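Local coordinates for GTP-binding protein (Thermus thermophilus, PDB 2DBY) that binds GDP in this crystal and is probably a ribosome-binding ATPase of the YchF/OLA1 subfamily of OBG GTPases, at residues R62-H70 / G291-T299; F93-I103 / V131-T142. All blocks are in the same frame, centred on the assembly; numbering follows the deposited sequence.

Contact 1: R62-H70 / G291-T299. With FMT (formic acid), chain E.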
loop_
_atom_site.group_PDB
_atom_site.type_symbol
_atom_site.label_atom_id
_atom_site.label_comp_id
_atom_site.label_asym_id
_atom_site.label_seq_id
_atom_site.Cartn_x
_atom_site.Cartn_y
_atom_site.Cartn_z
ATOM N N ARG A 62 -33.937 5.716 9.625
ATOM C CA ARG A 62 -33.090 5.297 8.522
ATOM C C ARG A 62 -31.638 5.693 8.783
ATOM O O ARG A 62 -31.346 6.787 9.278
ATOM C CB ARG A 62 -33.571 5.932 7.214
ATOM C CG ARG A 62 -35.027 5.641 6.876
ATOM C CD ARG A 62 -35.413 6.191 5.506
ATOM N NE ARG A 62 -36.844 6.024 5.239
ATOM C CZ ARG A 62 -37.461 6.413 4.124
ATOM N NH1 ARG A 62 -36.779 7.000 3.144
ATOM N NH2 ARG A 62 -38.768 6.215 3.989
ATOM N N VAL A 63 -30.733 4.782 8.458
ATOM C CA VAL A 63 -29.302 5.011 8.622
ATOM C C VAL A 63 -28.649 4.459 7.354
ATOM O O VAL A 63 -28.891 3.319 6.964
ATOM C CB VAL A 63 -28.773 4.298 9.901
ATOM C CG1 VAL A 63 -29.454 2.959 10.072
ATOM C CG2 VAL A 63 -27.267 4.113 9.828
ATOM N N PRO A 64 -27.846 5.283 6.667
ATOM C CA PRO A 64 -27.220 4.773 5.450
ATOM C C PRO A 64 -26.134 3.751 5.739
ATOM O O PRO A 64 -25.384 3.872 6.711
ATOM C CB PRO A 64 -26.672 6.030 4.785
ATOM C CG PRO A 64 -26.335 6.900 5.963
ATOM C CD PRO A 64 -27.530 6.706 6.869
ATOM N N PRO A 65 -26.060 2.710 4.905
ATOM C CA PRO A 65 -25.043 1.678 5.089
ATOM C C PRO A 65 -23.681 2.312 4.778
ATOM O O PRO A 65 -23.603 3.300 4.031
ATOM C CB PRO A 65 -25.414 0.634 4.036
ATOM C CG PRO A 65 -26.868 0.877 3.769
ATOM C CD PRO A 65 -26.968 2.369 3.795
ATOM N N VAL A 66 -22.619 1.755 5.348
ATOM C CA VAL A 66 -21.277 2.255 5.074
ATOM C C VAL A 66 -20.531 1.185 4.265
ATOM O O VAL A 66 -20.729 -0.019 4.473
ATOM C CB VAL A 66 -20.476 2.561 6.378
ATOM C CG1 VAL A 66 -21.170 3.629 7.176
ATOM C CG2 VAL A 66 -20.313 1.300 7.216
ATOM N N VAL A 67 -19.706 1.635 3.327
ATOM C CA VAL A 67 -18.922 0.743 2.464
ATOM C C VAL A 67 -17.464 1.157 2.596
ATOM O O VAL A 67 -17.065 2.217 2.131
ATOM C CB VAL A 67 -19.335 0.877 0.981
ATOM C CG1 VAL A 67 -18.531 -0.126 0.139
ATOM C CG2 VAL A 67 -20.837 0.598 0.824
ATOM N N PRO A 68 -16.640 0.321 3.240
ATOM C CA PRO A 68 -15.244 0.758 3.351
ATOM C C PRO A 68 -14.446 0.411 2.113
ATOM O O PRO A 68 -14.916 -0.319 1.230
ATOM C CB PRO A 68 -14.729 -0.022 4.557
ATOM C CG PRO A 68 -15.450 -1.353 4.394
ATOM C CD PRO A 68 -16.865 -0.959 3.945
ATOM N N THR A 69 -13.242 0.958 2.049
ATOM C CA THR A 69 -12.332 0.605 0.960
ATOM C C THR A 69 -11.443 -0.532 1.511
ATOM O O THR A 69 -11.769 -1.135 2.542
ATOM C CB THR A 69 -11.514 1.830 0.460
ATOM O OG1 THR A 69 -10.714 1.431 -0.663
ATOM C CG2 THR A 69 -10.600 2.404 1.562
ATOM N N HIS A 70 -10.332 -0.828 0.844
ATOM C CA HIS A 70 -9.482 -1.936 1.254
ATOM C C HIS A 70 -8.081 -1.799 0.661
ATOM O O HIS A 70 -7.824 -0.898 -0.148
ATOM C CB HIS A 70 -10.111 -3.241 0.748
ATOM C CG HIS A 70 -10.383 -3.246 -0.730
ATOM N ND1 HIS A 70 -11.619 -3.539 -1.263
ATOM C CD2 HIS A 70 -9.572 -2.994 -1.784
ATOM C CE1 HIS A 70 -11.561 -3.462 -2.583
ATOM N NE2 HIS A 70 -10.329 -3.131 -2.925
ATOM N N GLY A 291 -24.194 10.473 1.683
ATOM C CA GLY A 291 -25.559 10.945 1.568
ATOM C C GLY A 291 -26.487 9.999 2.300
ATOM O O GLY A 291 -26.058 9.001 2.878
ATOM N N GLU A 292 -27.781 10.288 2.259
ATOM C CA GLU A 292 -28.749 9.455 2.969
ATOM C C GLU A 292 -28.779 8.006 2.517
ATOM O O GLU A 292 -29.125 7.114 3.297
ATOM C CB GLU A 292 -30.154 10.041 2.832
ATOM C CG GLU A 292 -30.997 9.841 4.076
ATOM C CD GLU A 292 -32.467 10.178 3.876
ATOM O OE1 GLU A 292 -32.764 11.202 3.215
ATOM O OE2 GLU A 292 -33.322 9.418 4.389
ATOM N N LYS A 293 -28.428 7.752 1.261
ATOM C CA LYS A 293 -28.469 6.380 0.780
ATOM C C LYS A 293 -27.236 5.544 1.074
ATOM O O LYS A 293 -27.334 4.323 1.187
ATOM C CB LYS A 293 -28.732 6.349 -0.728
ATOM C CG LYS A 293 -28.209 7.563 -1.469
ATOM C CD LYS A 293 -26.744 7.841 -1.164
ATOM C CE LYS A 293 -26.424 9.291 -1.444
ATOM N NZ LYS A 293 -27.388 10.171 -0.723
ATOM N N GLU A 294 -26.080 6.184 1.210
ATOM C CA GLU A 294 -24.858 5.413 1.435
ATOM C C GLU A 294 -23.681 6.319 1.742
ATOM O O GLU A 294 -23.651 7.460 1.307
ATOM C CB GLU A 294 -24.540 4.606 0.161
ATOM C CG GLU A 294 -23.280 3.739 0.215
ATOM C CD GLU A 294 -22.941 3.089 -1.128
ATOM O OE1 GLU A 294 -22.413 3.783 -2.016
ATOM O OE2 GLU A 294 -23.213 1.878 -1.290
ATOM N N VAL A 295 -22.706 5.796 2.487
ATOM C CA VAL A 295 -21.478 6.543 2.780
ATOM C C VAL A 295 -20.409 5.538 2.364
ATOM O O VAL A 295 -20.403 4.421 2.855
ATOM C CB VAL A 295 -21.328 6.863 4.279
ATOM C CG1 VAL A 295 -19.927 7.403 4.563
ATOM C CG2 VAL A 295 -22.352 7.906 4.680
ATOM N N ARG A 296 -19.531 5.930 1.450
ATOM C CA ARG A 296 -18.521 4.995 0.959
ATOM C C ARG A 296 -17.164 5.635 0.846
ATOM O O ARG A 296 -17.029 6.819 0.520
ATOM C CB ARG A 296 -18.938 4.435 -0.411
ATOM C CG ARG A 296 -17.888 3.533 -1.068
ATOM C CD ARG A 296 -18.496 2.796 -2.255
ATOM N NE ARG A 296 -17.496 1.994 -2.949
ATOM C CZ ARG A 296 -17.769 1.129 -3.921
ATOM N NH1 ARG A 296 -19.022 0.947 -4.319
ATOM N NH2 ARG A 296 -16.781 0.451 -4.494
ATOM N N ALA A 297 -16.140 4.821 1.110
ATOM C CA ALA A 297 -14.754 5.253 1.058
ATOM C C ALA A 297 -14.205 4.755 -0.268
ATOM O O ALA A 297 -14.461 3.605 -0.636
ATOM C CB ALA A 297 -13.969 4.621 2.198
ATOM N N TRP A 298 -13.486 5.627 -0.960
ATOM C CA TRP A 298 -12.866 5.325 -2.249
ATOM C C TRP A 298 -11.378 5.583 -2.131
ATOM O O TRP A 298 -10.944 6.428 -1.353
ATOM C CB TRP A 298 -13.449 6.216 -3.349
ATOM C CG TRP A 298 -14.925 6.133 -3.463
ATOM C CD1 TRP A 298 -15.853 6.858 -2.755
ATOM C CD2 TRP A 298 -15.662 5.307 -4.361
ATOM N NE1 TRP A 298 -17.124 6.533 -3.172
ATOM C CE2 TRP A 298 -17.036 5.585 -4.158
ATOM C CE3 TRP A 298 -15.300 4.360 -5.329
ATOM C CZ2 TRP A 298 -18.048 4.944 -4.891
ATOM C CZ3 TRP A 298 -16.320 3.721 -6.062
ATOM C CH2 TRP A 298 -17.669 4.022 -5.831
ATOM N N THR A 299 -10.591 4.868 -2.930
ATOM C CA THR A 299 -9.131 4.992 -2.884
ATOM C C THR A 299 -8.522 5.397 -4.227
ATOM O O THR A 299 -8.884 4.850 -5.262
ATOM C CB THR A 299 -8.498 3.628 -2.502
ATOM O OG1 THR A 299 -8.956 3.246 -1.205
ATOM C CG2 THR A 299 -6.968 3.704 -2.499
HETATM C C FMT E . -13.851 -3.751 1.406
HETATM O O1 FMT E . -13.923 -3.985 0.224
HETATM O O2 FMT E . -14.800 -4.190 2.229
#
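V67 lies against R296 on one face of a parallel strand pair, V67 CB 3.7 Å from R296 CG. The arginine leaves its strand with CG anti to the backbone N (chi1 175°) and runs extended to NE, so that V67 CG1 lies over one face of the guanidinium; the W298 ring takes a face too, with CH2 over the centre. The other V67 methyl, CG2, meets the carboxylate of E294 at OE2, 3.4 Å away. Through the backbone V67 grips the neighbouring strand twice: its N donates to V295 O, and its O accepts from A297 N at 2.9 Å with the N-H...O angle at 165°. V295 N donates a hydrogen bond to P65 O. P64 presses CB onto the carbonyl O of E292, 3.1 Å off. Farther along, T69 and T299 cross at about a right angle and their OG1 atoms hydrogen-bond at 2.6 Å; T299 OG1 also bonds to Y279 OH. The H70 ring turns its edge to a formic acid molecule, probably from the crystallisation liquor and also held by A29 N, with ND1 donating almost straight to O1 at 2.8 Å; a leucine here has no N-H to offer O1 and would probably leave the molecule less firmly held. V66 and V295 pack on helix 48-57, A297 and T299 on strand 284-290, so the pairing joins strand 66-75 of the G domain to the C-terminal part of the chain.

Contact 2: F93-I103 / V131-T142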
loop_
_atom_site.group_PDB
_atom_site.type_symbol
_atom_site.label_atom_id
_atom_site.label_comp_id
_atom_site.label_asym_id
_atom_site.label_seq_id
_atom_site.Cartn_x
_atom_site.Cartn_y
_atom_site.Cartn_z
ATOM N N PHE A 93 9.791 -15.961 -8.816
ATOM C CA PHE A 93 9.719 -14.989 -7.736
ATOM C C PHE A 93 9.912 -13.578 -8.290
ATOM O O PHE A 93 9.141 -12.675 -7.992
ATOM C CB PHE A 93 10.784 -15.321 -6.690
ATOM C CG PHE A 93 10.843 -14.330 -5.541
ATOM C CD1 PHE A 93 9.907 -14.386 -4.513
ATOM C CD2 PHE A 93 11.848 -13.348 -5.495
ATOM C CE1 PHE A 93 9.966 -13.470 -3.423
ATOM C CE2 PHE A 93 11.928 -12.427 -4.435
ATOM C CZ PHE A 93 10.979 -12.484 -3.381
ATOM N N LEU A 94 10.934 -13.369 -9.113
ATOM C CA LEU A 94 11.153 -12.040 -9.682
ATOM C C LEU A 94 9.960 -11.602 -10.534
ATOM O O LEU A 94 9.560 -10.440 -10.511
ATOM C CB LEU A 94 12.405 -12.021 -10.563
ATOM C CG LEU A 94 13.733 -12.298 -9.850
ATOM C CD1 LEU A 94 14.863 -12.418 -10.893
ATOM C CD2 LEU A 94 14.025 -11.143 -8.860
ATOM N N ALA A 95 9.403 -12.531 -11.298
ATOM C CA ALA A 95 8.272 -12.183 -12.151
ATOM C C ALA A 95 7.088 -11.728 -11.308
ATOM O O ALA A 95 6.369 -10.796 -11.694
ATOM C CB ALA A 95 7.867 -13.367 -13.000
ATOM N N HIS A 96 6.877 -12.401 -10.185
ATOM C CA HIS A 96 5.770 -12.056 -9.289
ATOM C C HIS A 96 6.020 -10.715 -8.615
ATOM O O HIS A 96 5.095 -9.899 -8.506
ATOM C CB HIS A 96 5.542 -13.158 -8.258
ATOM C CG HIS A 96 4.998 -14.422 -8.849
ATOM N ND1 HIS A 96 5.204 -15.662 -8.284
ATOM C CD2 HIS A 96 4.258 -14.635 -9.962
ATOM C CE1 HIS A 96 4.617 -16.585 -9.026
ATOM N NE2 HIS A 96 4.036 -15.989 -10.050
ATOM N N ILE A 97 7.257 -10.473 -8.182
ATOM C CA ILE A 97 7.617 -9.192 -7.540
ATOM C C ILE A 97 7.393 -8.019 -8.502
ATOM O O ILE A 97 6.976 -6.916 -8.100
ATOM C CB ILE A 97 9.116 -9.182 -7.091
ATOM C CG1 ILE A 97 9.286 -10.031 -5.845
ATOM C CG2 ILE A 97 9.578 -7.739 -6.788
ATOM C CD1 ILE A 97 8.703 -9.377 -4.626
ATOM N N ARG A 98 7.680 -8.244 -9.783
ATOM C CA ARG A 98 7.497 -7.188 -10.761
ATOM C C ARG A 98 6.059 -6.710 -10.826
ATOM O O ARG A 98 5.816 -5.553 -11.143
ATOM C CB ARG A 98 7.931 -7.662 -12.159
ATOM C CG ARG A 98 9.426 -7.910 -12.258
ATOM C CD ARG A 98 9.887 -8.330 -13.659
ATOM N NE ARG A 98 11.337 -8.542 -13.675
ATOM C CZ ARG A 98 12.233 -7.576 -13.453
ATOM N NH1 ARG A 98 11.821 -6.337 -13.207
ATOM N NH2 ARG A 98 13.539 -7.841 -13.464
ATOM N N GLU A 99 5.113 -7.595 -10.525
ATOM C CA GLU A 99 3.686 -7.242 -10.605
ATOM C C GLU A 99 3.070 -6.515 -9.396
ATOM O O GLU A 99 1.874 -6.193 -9.421
ATOM C CB GLU A 99 2.842 -8.491 -10.874
ATOM C CG GLU A 99 3.225 -9.284 -12.097
ATOM C CD GLU A 99 2.440 -10.592 -12.185
ATOM O OE1 GLU A 99 2.439 -11.379 -11.205
ATOM O OE2 GLU A 99 1.818 -10.835 -13.240
ATOM N N VAL A 100 3.831 -6.274 -8.330
ATOM C CA VAL A 100 3.244 -5.552 -7.197
ATOM C C VAL A 100 3.913 -4.189 -7.062
ATOM O O VAL A 100 5.011 -3.989 -7.569
ATOM C CB VAL A 100 3.389 -6.325 -5.873
ATOM C CG1 VAL A 100 2.533 -7.608 -5.956
ATOM C CG2 VAL A 100 4.859 -6.670 -5.616
ATOM N N ALA A 101 3.245 -3.269 -6.371
ATOM C CA ALA A 101 3.744 -1.895 -6.199
ATOM C C ALA A 101 4.606 -1.664 -4.968
ATOM O O ALA A 101 5.343 -0.682 -4.891
ATOM C CB ALA A 101 2.564 -0.940 -6.173
ATOM N N ALA A 102 4.483 -2.554 -3.997
ATOM C CA ALA A 102 5.257 -2.483 -2.758
ATOM C C ALA A 102 5.484 -3.904 -2.272
ATOM O O ALA A 102 4.776 -4.834 -2.689
ATOM C CB ALA A 102 4.516 -1.619 -1.679
ATOM N N ILE A 103 6.459 -4.069 -1.378
ATOM C CA ILE A 103 6.840 -5.369 -0.856
ATOM C C ILE A 103 6.778 -5.352 0.676
ATOM O O ILE A 103 7.214 -4.388 1.310
ATOM C CB ILE A 103 8.307 -5.698 -1.283
ATOM C CG1 ILE A 103 8.386 -5.785 -2.810
ATOM C CG2 ILE A 103 8.777 -6.982 -0.589
ATOM C CD1 ILE A 103 9.810 -5.946 -3.355
ATOM N N VAL A 131 16.751 -11.792 0.206
ATOM C CA VAL A 131 15.808 -11.313 -0.790
ATOM C C VAL A 131 16.347 -10.092 -1.514
ATOM O O VAL A 131 16.299 -10.024 -2.739
ATOM C CB VAL A 131 14.441 -10.962 -0.143
ATOM C CG1 VAL A 131 13.544 -10.223 -1.152
ATOM C CG2 VAL A 131 13.775 -12.252 0.328
ATOM N N GLU A 132 16.875 -9.147 -0.748
ATOM C CA GLU A 132 17.380 -7.899 -1.307
ATOM C C GLU A 132 18.494 -8.186 -2.303
ATOM O O GLU A 132 18.562 -7.560 -3.355
ATOM C CB GLU A 132 17.852 -6.991 -0.175
ATOM C CG GLU A 132 18.489 -5.668 -0.581
ATOM C CD GLU A 132 17.581 -4.730 -1.346
ATOM O OE1 GLU A 132 16.340 -4.771 -1.162
ATOM O OE2 GLU A 132 18.129 -3.914 -2.124
ATOM N N THR A 133 19.366 -9.131 -1.981
ATOM C CA THR A 133 20.454 -9.479 -2.905
ATOM C C THR A 133 19.910 -9.950 -4.267
ATOM O O THR A 133 20.386 -9.508 -5.315
ATOM C CB THR A 133 21.370 -10.513 -2.246
ATOM O OG1 THR A 133 22.149 -9.818 -1.255
ATOM C CG2 THR A 133 22.303 -11.184 -3.266
ATOM N N GLU A 134 18.889 -10.810 -4.270
ATOM C CA GLU A 134 18.315 -11.258 -5.537
ATOM C C GLU A 134 17.670 -10.086 -6.312
ATOM O O GLU A 134 17.752 -10.002 -7.547
ATOM C CB GLU A 134 17.258 -12.352 -5.303
ATOM C CG GLU A 134 17.817 -13.676 -4.709
ATOM C CD GLU A 134 19.056 -14.199 -5.438
ATOM O OE1 GLU A 134 20.167 -14.085 -4.868
ATOM O OE2 GLU A 134 18.921 -14.718 -6.569
ATOM N N LEU A 135 17.019 -9.170 -5.598
ATOM C CA LEU A 135 16.396 -8.032 -6.300
ATOM C C LEU A 135 17.468 -7.104 -6.900
ATOM O O LEU A 135 17.297 -6.559 -8.000
ATOM C CB LEU A 135 15.511 -7.218 -5.349
ATOM C CG LEU A 135 14.385 -7.991 -4.642
ATOM C CD1 LEU A 135 13.507 -6.991 -3.881
ATOM C CD2 LEU A 135 13.543 -8.736 -5.667
ATOM N N LEU A 136 18.559 -6.939 -6.162
ATOM C CA LEU A 136 19.662 -6.100 -6.613
ATOM C C LEU A 136 20.284 -6.694 -7.866
ATOM O O LEU A 136 20.547 -5.969 -8.809
ATOM C CB LEU A 136 20.736 -5.981 -5.525
ATOM C CG LEU A 136 20.483 -5.003 -4.386
ATOM C CD1 LEU A 136 21.403 -5.337 -3.225
ATOM C CD2 LEU A 136 20.730 -3.571 -4.872
ATOM N N LEU A 137 20.505 -8.011 -7.884
ATOM C CA LEU A 137 21.109 -8.652 -9.043
ATOM C C LEU A 137 20.242 -8.453 -10.275
ATOM O O LEU A 137 20.748 -8.197 -11.375
ATOM C CB LEU A 137 21.328 -10.151 -8.772
ATOM C CG LEU A 137 22.459 -10.426 -7.770
ATOM C CD1 LEU A 137 22.466 -11.919 -7.403
ATOM C CD2 LEU A 137 23.785 -10.035 -8.377
ATOM N N ALA A 138 18.926 -8.563 -10.114
ATOM C CA ALA A 138 18.048 -8.368 -11.266
ATOM C C ALA A 138 18.097 -6.913 -11.751
ATOM O O ALA A 138 18.124 -6.642 -12.969
ATOM C CB ALA A 138 16.593 -8.751 -10.892
ATOM N N ASP A 139 18.119 -5.985 -10.797
ATOM C CA ASP A 139 18.133 -4.554 -11.120
ATOM C C ASP A 139 19.438 -4.130 -11.790
ATOM O O ASP A 139 19.421 -3.247 -12.665
ATOM C CB ASP A 139 17.944 -3.711 -9.862
ATOM C CG ASP A 139 16.475 -3.585 -9.452
ATOM O OD1 ASP A 139 15.599 -4.012 -10.233
ATOM O OD2 ASP A 139 16.205 -3.034 -8.363
ATOM N N LEU A 140 20.548 -4.740 -11.373
ATOM C CA LEU A 140 21.848 -4.389 -11.981
ATOM C C LEU A 140 21.826 -4.825 -13.441
ATOM O O LEU A 140 22.292 -4.102 -14.308
ATOM C CB LEU A 140 23.012 -5.046 -11.217
ATOM C CG LEU A 140 23.275 -4.400 -9.853
ATOM C CD1 LEU A 140 24.206 -5.283 -8.991
ATOM C CD2 LEU A 140 23.929 -3.044 -10.091
ATOM N N ALA A 141 21.273 -6.007 -13.716
ATOM C CA ALA A 141 21.165 -6.475 -15.094
ATOM C C ALA A 141 20.255 -5.540 -15.905
ATOM O O ALA A 141 20.519 -5.216 -17.063
ATOM C CB ALA A 141 20.611 -7.914 -15.111
ATOM N N THR A 142 19.150 -5.108 -15.299
ATOM C CA THR A 142 18.253 -4.189 -15.984
ATOM C C THR A 142 18.974 -2.887 -16.298
ATOM O O THR A 142 18.849 -2.351 -17.402
ATOM C CB THR A 142 17.040 -3.864 -15.109
ATOM O OG1 THR A 142 16.269 -5.044 -14.977
ATOM C CG2 THR A 142 16.178 -2.741 -15.733
HETATM O O HOH W 1 14.755 -5.027 -12.673
#
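L94 and L135 lie side by side, pointing opposite ways, where two helices of the P-loop GTPase fold meet, the axes of helix segments 93-98 and 131-142 passing 11.2 Å apart at 81°. Apolar contacts make up most of the interface. L135 is central to them: its CD2 sits 4.0 Å from L94 CD2 and also near I97 CG2 and F93 CE2, while its CD1 meets I103 CD1 tip to tip at 3.9 Å. One leucine thus spans the helix and the start of strand 102-108. The F93 ring turns its edge toward V131, whose CG1 lies near the ring plane, 4.1 Å from CZ; I97 CG1 lies over one face of the same ring, toward the rim. With CG anti to the backbone N (chi1 177°), F93 directs its ring toward V131. L94 straddles A138, both its methyls close to the alanine CB. F93, I97 and I103 also touch V7 of strand 3-7, which continues this apolar layer into the central sheet.

The polar contacts lie toward R98 and T142. R98 runs extended to NE, passing alongside T142, and its guanidinium brushes the A138 methyl, NH2 to CB 4.1 Å. D139 is held through its carboxylate by L199 and T200. A water in the plane of the R98 guanidinium, at its edge, accepts from NH2 at 3.2 Å, donates to D139 OD1 at 2.8 Å and is hydrogen-bonded to T142 OG1.

In the fold
From the N terminus the chain lays down strand 3-7 and the nucleotide-binding loop, then enters contact 1 at 62-70. Strand 66-75 leads on to helix 91-98, where contact 2 begins; 28 residues after I103, segment 131-142 of helix 124-156 closes that short loop. The chain then completes the G domain and returns at 291-299 to close contact 1, a loop more than 200 residues long in which contact 2 is wholly nested. Both contacts reach the same mixed sheet, on opposite sides of the chain's centre, with their own centres 38 Å apart. Contact 1 ties the C-terminal part to that sheet; contact 2 ties to it the long helix 124-156, part of which is predicted to form a coiled coil.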